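Long-range contacts in leucine aminopeptidase 2, chloroplastic (Streptomyces sp. BC16019, PDB 5LHJ), which probably removes N-terminal amino acids from peptides as a manganese-binding aminopeptidase of the M17 family, and serves as a maturation enzyme for bottromycin: residues Val38-Arg43 against Leu78-Gly83; Arg111-Leu116 against Ile158-Glu163; Thr336-His341 against Ser426-Arg431. One frame throughout, in Å; residues are numbered along the deposited sequence.

How the contacts relate
From the N terminus, contact 1 comes first: strand 38-43 pairs with residues 78-83, closing a loop that includes a short helix and strand 65-69. Contact 2 follows, joining 111-116 to 158-163 and closing a loop that holds helix 124-139. Contact 3 closes the loop between 336-341 and 426-431 in the catalytic domain. The three follow one another in series, without nesting or crossing. Contacts 1 and 2 share one sheet, where strands 38-43 and 109-112 are neighbours; Asp113 N probably hydrogen-bonds to Ala40 O. Contact 3 lies on the opposite side of the chain's centre, its own centre about 58 Å from that of contact 1, and joins strand 336-338 to the loop running into strand 431-432.

Contact 1 of 3, residues Val38-Arg43 against Leu78-Gly83; sequences VVACGR and LNVGLG
The guanidinium of Arg43 turns its edge to the side-chain amide of Asn79, with the two planes 59° apart. Arg43 NE gives Asn79 OD1 a weak hydrogen bond of 3.4 Å. Water 1 lies in the guanidinium plane and reinforces this link, accepting from Arg43 NH2 and donating to Asn79 OD1 at 2.8 Å, so the amide oxygen receives two donors. A bend in the arginine at chi2 (-67°) sets CD 4.2 Å from Asn79 OD1. Cys41 shares this face; it and Arg43 are partly exposed, whereas Asn79 is buried.

The other face is apolar. Val38 CG1 meets Leu78 CG at 3.6 Å, and Ala40 CB lies against Val80 CG2. Leu82 CD1 comes 3.7 Å from Gly42 CA, where a CB would collide with it. Five backbone bonds bind the parallel strands, from Leu78 N to Val39 O at one end to Leu82 N to Arg43 O at the other.

Strand 38-43 is central in the five-stranded mixed sheet of the M17 N-terminal domain, between 76-81 and 109-112. Helix 90-102 lies against the face that carries Val80, packing Ala96 and Ser100 on that side chain, while strand 65-69 flanks the far side of 76-81.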
loop_
_atom_site.group_PDB
_atom_site.type_symbol
_atom_site.label_atom_id
_atom_site.label_comp_id
_atom_site.label_asym_id
_atom_site.label_seq_id
_atom_site.Cartn_x
_atom_site.Cartn_y
_atom_site.Cartn_z
ATOM N N VAL A 38 -12.786 -19.412 49.925
ATOM C CA VAL A 38 -13.339 -18.139 49.464
ATOM C C VAL A 38 -14.851 -18.267 49.243
ATOM O O VAL A 38 -15.331 -19.268 48.688
ATOM C CB VAL A 38 -12.666 -17.675 48.147
ATOM C CG1 VAL A 38 -13.214 -16.319 47.697
ATOM C CG2 VAL A 38 -11.162 -17.604 48.310
ATOM N N VAL A 39 -15.591 -17.254 49.691
ATOM C CA VAL A 39 -17.025 -17.128 49.438
ATOM C C VAL A 39 -17.266 -15.804 48.715
ATOM O O VAL A 39 -16.816 -14.756 49.191
ATOM C CB VAL A 39 -17.831 -17.132 50.748
ATOM C CG1 VAL A 39 -19.312 -16.869 50.474
ATOM C CG2 VAL A 39 -17.644 -18.457 51.483
ATOM N N ALA A 40 -17.971 -15.859 47.590
ATOM C CA ALA A 40 -18.323 -14.672 46.813
ATOM C C ALA A 40 -19.778 -14.295 47.050
ATOM O O ALA A 40 -20.684 -15.073 46.727
ATOM C CB ALA A 40 -18.092 -14.912 45.337
ATOM N N CYS A 41 -19.969 -13.077 47.558
ATOM C CA CYS A 41 -21.266 -12.527 47.941
ATOM C C CYS A 41 -21.682 -11.497 46.892
ATOM O O CYS A 41 -20.930 -10.550 46.645
ATOM C CB CYS A 41 -21.113 -11.839 49.304
ATOM S SG CYS A 41 -22.574 -11.021 49.979
ATOM N N GLY A 42 -22.859 -11.674 46.292
ATOM C CA GLY A 42 -23.406 -10.726 45.322
ATOM C C GLY A 42 -24.048 -9.538 46.012
ATOM O O GLY A 42 -24.828 -9.718 46.940
ATOM N N ARG A 43 -23.717 -8.329 45.562
ATOM C CA ARG A 43 -24.222 -7.102 46.163
ATOM C C ARG A 43 -24.778 -6.171 45.095
ATOM O O ARG A 43 -24.040 -5.737 44.223
ATOM C CB ARG A 43 -23.091 -6.385 46.905
ATOM C CG ARG A 43 -22.449 -7.184 48.031
ATOM C CD ARG A 43 -23.445 -7.371 49.153
ATOM N NE ARG A 43 -22.872 -8.010 50.328
ATOM C CZ ARG A 43 -23.530 -8.174 51.483
ATOM N NH1 ARG A 43 -24.790 -7.736 51.637
ATOM N NH2 ARG A 43 -22.920 -8.765 52.508
ATOM N N LEU A 78 -15.351 -12.369 49.101
ATOM C CA LEU A 78 -15.367 -11.435 47.980
ATOM C C LEU A 78 -16.726 -10.764 47.935
ATOM O O LEU A 78 -17.746 -11.440 47.805
ATOM C CB LEU A 78 -15.131 -12.140 46.649
ATOM C CG LEU A 78 -13.906 -13.025 46.499
ATOM C CD1 LEU A 78 -13.919 -13.646 45.112
ATOM C CD2 LEU A 78 -12.629 -12.262 46.748
ATOM N N ASN A 79 -16.747 -9.441 48.066
ATOM C CA ASN A 79 -17.923 -8.677 47.691
ATOM C C ASN A 79 -17.875 -8.373 46.199
ATOM O O ASN A 79 -16.887 -7.811 45.700
ATOM C CB ASN A 79 -18.044 -7.411 48.532
ATOM C CG ASN A 79 -18.519 -7.710 49.951
ATOM O OD1 ASN A 79 -19.518 -8.420 50.154
ATOM N ND2 ASN A 79 -17.807 -7.187 50.932
ATOM N N VAL A 80 -18.949 -8.741 45.500
ATOM C CA VAL A 80 -18.978 -8.714 44.036
ATOM C C VAL A 80 -20.169 -7.886 43.580
ATOM O O VAL A 80 -21.312 -8.179 43.940
ATOM C CB VAL A 80 -19.070 -10.133 43.451
ATOM C CG1 VAL A 80 -18.982 -10.095 41.927
ATOM C CG2 VAL A 80 -17.983 -11.016 44.051
ATOM N N GLY A 81 -19.899 -6.852 42.793
ATOM C CA GLY A 81 -20.941 -5.941 42.349
ATOM C C GLY A 81 -21.905 -6.542 41.337
ATOM O O GLY A 81 -21.492 -7.233 40.409
ATOM N N LEU A 82 -23.193 -6.276 41.530
ATOM C CA LEU A 82 -24.246 -6.652 40.581
ATOM C C LEU A 82 -25.014 -5.435 40.043
ATOM O O LEU A 82 -26.013 -5.595 39.332
ATOM C CB LEU A 82 -25.222 -7.626 41.247
ATOM C CG LEU A 82 -24.639 -8.983 41.682
ATOM C CD1 LEU A 82 -25.611 -9.695 42.599
ATOM C CD2 LEU A 82 -24.312 -9.864 40.485
ATOM N N GLY A 83 -24.543 -4.228 40.359
ATOM C CA GLY A 83 -25.198 -3.005 39.899
ATOM C C GLY A 83 -26.589 -2.819 40.480
ATOM O O GLY A 83 -26.987 -3.544 41.400
HETATM O O HOH W 1 -20.392 -9.199 52.722
#

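Contact 2 of 3, residues Arg111-Leu116 against Ile158-Glu163; sequences RLDLAL and IVATPE
A beta-alpha-beta crossover brings Leu112 and Ala160 together: strands 109-112 and 156-159 run parallel, and helix 124-139 lies between them in the chain. Leu112 N donates to Ile158 O at 2.8 Å, and Leu112 O accepts from Ala160 N at 3.0 Å, so one residue grips the end of the neighbouring strand and the residue just past it through both its polar backbone atoms. Beyond this pair water takes over. Water 2 donates to Leu112 O and Ala160 O and accepts from Ala115 N, gathering three backbone groups. Water 3 joins Ala115 O to Thr161 OG1.

On one face Arg111 CG packs on Ile158 CG2 at 4.0 Å, the two side chains crossing at a slant. A bend at chi3 (78°) places NE of Arg111, whose guanidinium grips the Asp113 carboxylate side-on and in its own plane, NE to OD1 at 2.8 Å and NH2 to OD2, each oxygen using its syn lone pair. The carboxylate is thereby held with OD1 3.4 Å from Ala160 CB, a spot that suits a small side chain. An alanine in place of Arg111 would probably leave the Asp113 carboxylate without this charged mate and freer to turn, besides losing the packing of CG on Ile158. Leu116 comes in from the 3-10 segment, its CD1 4.1 Å from Ala160 CB.

Thr161 OG1 accepts from Glu163 N, an ST turn leading into helix 164-185. This is a parallel beta-alpha-beta unit at the edge of the five-stranded sheet of the N-terminal domain, 156-159 being its outermost strand within this chain.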
loop_
_atom_site.group_PDB
_atom_site.type_symbol
_atom_site.label_atom_id
_atom_site.label_comp_id
_atom_site.label_asym_id
_atom_site.label_seq_id
_atom_site.Cartn_x
_atom_site.Cartn_y
_atom_site.Cartn_z
ATOM N N ARG A 111 -16.917 -20.897 46.896
ATOM C CA ARG A 111 -18.376 -20.994 46.882
ATOM C C ARG A 111 -18.935 -19.666 46.388
ATOM O O ARG A 111 -18.681 -18.630 46.999
ATOM C CB ARG A 111 -18.948 -21.314 48.270
ATOM C CG ARG A 111 -20.419 -21.698 48.203
ATOM C CD ARG A 111 -21.028 -21.972 49.563
ATOM N NE ARG A 111 -21.336 -20.740 50.298
ATOM C CZ ARG A 111 -20.901 -20.425 51.520
ATOM N NH1 ARG A 111 -20.116 -21.239 52.234
ATOM N NH2 ARG A 111 -21.274 -19.269 52.060
ATOM N N LEU A 112 -19.668 -19.708 45.274
ATOM C CA LEU A 112 -20.360 -18.543 44.744
ATOM C C LEU A 112 -21.773 -18.497 45.315
ATOM O O LEU A 112 -22.581 -19.398 45.047
ATOM C CB LEU A 112 -20.442 -18.626 43.210
ATOM C CG LEU A 112 -19.093 -18.831 42.517
ATOM C CD1 LEU A 112 -19.291 -19.082 41.033
ATOM C CD2 LEU A 112 -18.190 -17.645 42.764
ATOM N N ASP A 113 -22.060 -17.463 46.104
ATOM C CA ASP A 113 -23.417 -17.208 46.596
ATOM C C ASP A 113 -24.179 -16.198 45.736
ATOM O O ASP A 113 -25.273 -15.782 46.109
ATOM C CB ASP A 113 -23.371 -16.722 48.056
ATOM C CG ASP A 113 -22.919 -17.805 49.035
ATOM O OD1 ASP A 113 -22.653 -18.956 48.630
ATOM O OD2 ASP A 113 -22.825 -17.505 50.243
ATOM N N LEU A 114 -23.643 -15.843 44.567
ATOM C CA LEU A 114 -24.202 -14.763 43.748
ATOM C C LEU A 114 -25.659 -14.977 43.344
ATOM O O LEU A 114 -26.435 -14.023 43.305
ATOM C CB LEU A 114 -23.368 -14.561 42.465
ATOM C CG LEU A 114 -21.872 -14.280 42.595
ATOM C CD1 LEU A 114 -21.272 -14.176 41.198
ATOM C CD2 LEU A 114 -21.548 -13.025 43.385
ATOM N N ALA A 115 -26.031 -16.218 43.031
ATOM C CA ALA A 115 -27.397 -16.511 42.566
ATOM C C ALA A 115 -28.450 -16.384 43.677
ATOM O O ALA A 115 -29.649 -16.389 43.382
ATOM C CB ALA A 115 -27.468 -17.890 41.919
ATOM N N LEU A 116 -28.007 -16.295 44.935
ATOM C CA LEU A 116 -28.901 -16.040 46.073
ATOM C C LEU A 116 -29.333 -14.586 46.177
ATOM O O LEU A 116 -30.346 -14.297 46.812
ATOM C CB LEU A 116 -28.247 -16.471 47.388
ATOM C CG LEU A 116 -27.888 -17.958 47.483
ATOM C CD1 LEU A 116 -27.135 -18.271 48.767
ATOM C CD2 LEU A 116 -29.123 -18.825 47.367
ATOM N N ILE A 158 -18.231 -24.162 43.741
ATOM C CA ILE A 158 -19.555 -24.563 44.190
ATOM C C ILE A 158 -20.504 -23.398 43.952
ATOM O O ILE A 158 -20.175 -22.265 44.296
ATOM C CB ILE A 158 -19.521 -24.920 45.694
ATOM C CG1 ILE A 158 -18.594 -26.118 45.921
ATOM C CG2 ILE A 158 -20.928 -25.156 46.233
ATOM C CD1 ILE A 158 -18.391 -26.476 47.384
ATOM N N VAL A 159 -21.663 -23.667 43.357
ATOM C CA VAL A 159 -22.679 -22.643 43.149
ATOM C C VAL A 159 -23.809 -22.912 44.140
ATOM O O VAL A 159 -24.448 -23.971 44.065
ATOM C CB VAL A 159 -23.222 -22.653 41.704
ATOM C CG1 VAL A 159 -24.256 -21.544 41.503
ATOM C CG2 VAL A 159 -22.082 -22.472 40.707
ATOM N N ALA A 160 -24.028 -21.971 45.064
ATOM C CA ALA A 160 -25.086 -22.086 46.079
ATOM C C ALA A 160 -26.431 -21.621 45.519
ATOM O O ALA A 160 -26.557 -20.498 45.029
ATOM C CB ALA A 160 -24.723 -21.293 47.329
ATOM N N THR A 161 -27.424 -22.505 45.573
ATOM C CA THR A 161 -28.784 -22.230 45.104
ATOM C C THR A 161 -29.599 -23.513 45.246
ATOM O O THR A 161 -29.043 -24.597 45.092
ATOM C CB THR A 161 -28.845 -21.774 43.623
ATOM O OG1 THR A 161 -30.206 -21.646 43.186
ATOM C CG2 THR A 161 -28.108 -22.745 42.690
ATOM N N PRO A 162 -30.912 -23.397 45.535
ATOM C CA PRO A 162 -31.778 -24.583 45.383
ATOM C C PRO A 162 -32.028 -25.014 43.924
ATOM O O PRO A 162 -32.527 -26.118 43.708
ATOM C CB PRO A 162 -33.093 -24.151 46.052
ATOM C CG PRO A 162 -33.075 -22.667 46.024
ATOM C CD PRO A 162 -31.645 -22.226 46.052
ATOM N N GLU A 163 -31.698 -24.165 42.945
ATOM C CA GLU A 163 -31.978 -24.430 41.531
ATOM C C GLU A 163 -30.924 -25.347 40.903
ATOM O O GLU A 163 -30.165 -24.941 40.016
ATOM C CB GLU A 163 -32.067 -23.113 40.754
ATOM C CG GLU A 163 -33.135 -22.144 41.263
ATOM C CD GLU A 163 -34.558 -22.585 40.974
ATOM O OE1 GLU A 163 -34.798 -23.368 40.037
ATOM O OE2 GLU A 163 -35.463 -22.139 41.698
HETATM O O HOH W 2 -24.892 -18.689 43.767
HETATM O O HOH W 3 -30.964 -19.107 43.217
#

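Contact 3 of 3, residues Thr336-His341 against Ser426-Arg431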
loop_
_atom_site.group_PDB
_atom_site.type_symbol
_atom_site.label_atom_id
_atom_site.label_comp_id
_atom_site.label_asym_id
_atom_site.label_seq_id
_atom_site.Cartn_x
_atom_site.Cartn_y
_atom_site.Cartn_z
ATOM N N THR A 336 -22.794 -24.268 -11.315
ATOM C CA THR A 336 -21.369 -23.990 -11.427
ATOM C C THR A 336 -20.973 -22.689 -10.740
ATOM O O THR A 336 -21.716 -21.706 -10.755
ATOM C CB THR A 336 -20.905 -23.949 -12.890
ATOM O OG1 THR A 336 -21.649 -22.952 -13.604
ATOM C CG2 THR A 336 -21.093 -25.299 -13.540
ATOM N N THR A 337 -19.777 -22.694 -10.165
ATOM C CA THR A 337 -19.191 -21.504 -9.552
ATOM C C THR A 337 -17.817 -21.240 -10.124
ATOM O O THR A 337 -16.981 -22.142 -10.183
ATOM C CB THR A 337 -19.056 -21.676 -8.031
ATOM O OG1 THR A 337 -20.352 -21.872 -7.451
ATOM C CG2 THR A 337 -18.384 -20.483 -7.372
ATOM N N GLU A 338 -17.594 -19.987 -10.510
ATOM C CA GLU A 338 -16.300 -19.500 -10.950
ATOM C C GLU A 338 -15.519 -18.965 -9.755
ATOM O O GLU A 338 -16.033 -18.125 -9.007
ATOM C CB GLU A 338 -16.471 -18.383 -11.971
ATOM C CG GLU A 338 -15.156 -17.883 -12.543
ATOM C CD GLU A 338 -15.291 -16.663 -13.440
ATOM O OE1 GLU A 338 -16.334 -15.963 -13.419
ATOM O OE2 GLU A 338 -14.311 -16.383 -14.158
ATOM N N ILE A 339 -14.287 -19.448 -9.585
ATOM C CA ILE A 339 -13.402 -19.011 -8.507
ATOM C C ILE A 339 -12.708 -17.729 -8.933
ATOM O O ILE A 339 -11.725 -17.746 -9.689
ATOM C CB ILE A 339 -12.355 -20.092 -8.114
ATOM C CG1 ILE A 339 -13.036 -21.430 -7.785
ATOM C CG2 ILE A 339 -11.489 -19.605 -6.937
ATOM C CD1 ILE A 339 -14.065 -21.384 -6.673
ATOM N N THR A 340 -13.225 -16.597 -8.475
ATOM C CA THR A 340 -12.602 -15.313 -8.782
ATOM C C THR A 340 -11.634 -14.829 -7.693
ATOM O O THR A 340 -10.866 -13.897 -7.933
ATOM C CB THR A 340 -13.675 -14.252 -9.052
ATOM O OG1 THR A 340 -14.563 -14.190 -7.940
ATOM C CG2 THR A 340 -14.481 -14.618 -10.322
ATOM N N HIS A 341 -11.676 -15.435 -6.504
ATOM C CA HIS A 341 -10.725 -15.123 -5.431
ATOM C C HIS A 341 -10.641 -16.359 -4.540
ATOM O O HIS A 341 -11.666 -16.797 -4.018
ATOM C CB HIS A 341 -11.199 -13.872 -4.637
ATOM C CG HIS A 341 -10.120 -13.208 -3.838
ATOM N ND1 HIS A 341 -9.435 -13.860 -2.842
ATOM C CD2 HIS A 341 -9.607 -11.953 -3.880
ATOM C CE1 HIS A 341 -8.541 -13.046 -2.304
ATOM N NE2 HIS A 341 -8.614 -11.885 -2.928
ATOM N N SER A 426 -21.538 -14.125 -13.157
ATOM C CA SER A 426 -20.273 -14.540 -13.763
ATOM C C SER A 426 -20.380 -14.489 -15.289
ATOM O O SER A 426 -21.432 -14.769 -15.851
ATOM C CB SER A 426 -19.966 -15.977 -13.351
ATOM O OG SER A 426 -18.856 -16.543 -14.035
ATOM N N ALA A 427 -19.266 -14.189 -15.949
ATOM C CA ALA A 427 -19.212 -14.233 -17.419
ATOM C C ALA A 427 -19.037 -15.660 -17.953
ATOM O O ALA A 427 -19.131 -15.869 -19.157
ATOM C CB ALA A 427 -18.081 -13.353 -17.921
ATOM N N VAL A 428 -18.768 -16.627 -17.076
ATOM C CA VAL A 428 -18.436 -18.005 -17.466
ATOM C C VAL A 428 -19.347 -19.037 -16.790
ATOM O O VAL A 428 -19.843 -19.948 -17.445
ATOM C CB VAL A 428 -16.948 -18.300 -17.140
ATOM C CG1 VAL A 428 -16.597 -19.768 -17.337
ATOM C CG2 VAL A 428 -16.051 -17.426 -18.016
ATOM N N ALA A 429 -19.534 -18.915 -15.479
ATOM C CA ALA A 429 -20.305 -19.899 -14.711
ATOM C C ALA A 429 -21.662 -19.340 -14.259
ATOM O O ALA A 429 -22.050 -18.219 -14.629
ATOM C CB ALA A 429 -19.482 -20.373 -13.532
ATOM N N ASP A 430 -22.397 -20.124 -13.464
ATOM C CA ASP A 430 -23.675 -19.654 -12.925
ATOM C C ASP A 430 -23.518 -18.518 -11.910
ATOM O O ASP A 430 -24.401 -17.673 -11.790
ATOM C CB ASP A 430 -24.476 -20.802 -12.294
ATOM C CG ASP A 430 -24.860 -21.876 -13.282
ATOM O OD1 ASP A 430 -25.016 -21.589 -14.503
ATOM O OD2 ASP A 430 -25.016 -23.029 -12.829
ATOM N N ARG A 431 -22.394 -18.507 -11.189
ATOM C CA ARG A 431 -22.118 -17.481 -10.199
ATOM C C ARG A 431 -20.624 -17.364 -9.968
ATOM O O ARG A 431 -19.853 -18.261 -10.357
ATOM C CB ARG A 431 -22.779 -17.841 -8.870
ATOM C CG ARG A 431 -22.267 -19.157 -8.306
ATOM C CD ARG A 431 -23.021 -19.571 -7.073
ATOM N NE ARG A 431 -24.327 -20.168 -7.307
ATOM C CZ ARG A 431 -24.567 -21.383 -7.801
ATOM N NH1 ARG A 431 -23.591 -22.174 -8.232
ATOM N NH2 ARG A 431 -25.818 -21.807 -7.871
HETATM O O HOH W 4 -16.970 -13.453 -14.255
#
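Backbone pairing between Thr336-Glu338 and Arg431 is slight. Glu338 N donates to Arg431 O at 2.8 Å, whereas the bond from Arg431 N to Thr336 O is weak.

Thr336 and Asp430 bond reciprocally, each side chain taking the other's backbone N-H. Thr336 OG1 accepts from Asp430 N at 2.9 Å, and Asp430 OD2 accepts from Thr336 N at 3.0 Å, the donor coming from 46° above the carboxylate plane. With chi1 at 58°, Thr336 OG1 stands between its own backbone N and carbonyl carbon, where Asp430 N meets it. Across a subunit interface, Thr336 OG1 hydrogen-bonds to Tyr145 O, and Asp430 OD2 to Ser147 OG, both of a neighbouring subunit.

Bonds made by side-chain polar groups centre on Ser426 OG, which donates to Glu338 OE1 at 2.7 Å and accepts from the backbone Val428 N and Ala429 N, an ST turn and ST motif. One hydroxyl thus takes three bonds, which fixes its rotation; serine suits because it can donate and accept at once. Glu338 reaches across with CG anti to the backbone N and an extended chain, and water 4 links OE1 to Ala427 N. Arg431 NH1 makes a weak bond of 3.3 Å to Thr337 OG1, which also bonds to His331, while NE forms a salt bridge with Asp450.

Packing centres on Ala429, whose CB lies 3.9 Å from Glu338 CB and 3.4 Å from Thr336 OG1.

In this part of the catalytic domain the side chain of Thr337 is about 10 Å from that of Glu345, a manganese ligand. Strand 336-338 is the middle of a small sheet, antiparallel to 328-330 and parallel to 431-432. Phe447 of helix 440-449 packs against both Thr337 and Arg431, and Val328 touches Thr336 and Val428.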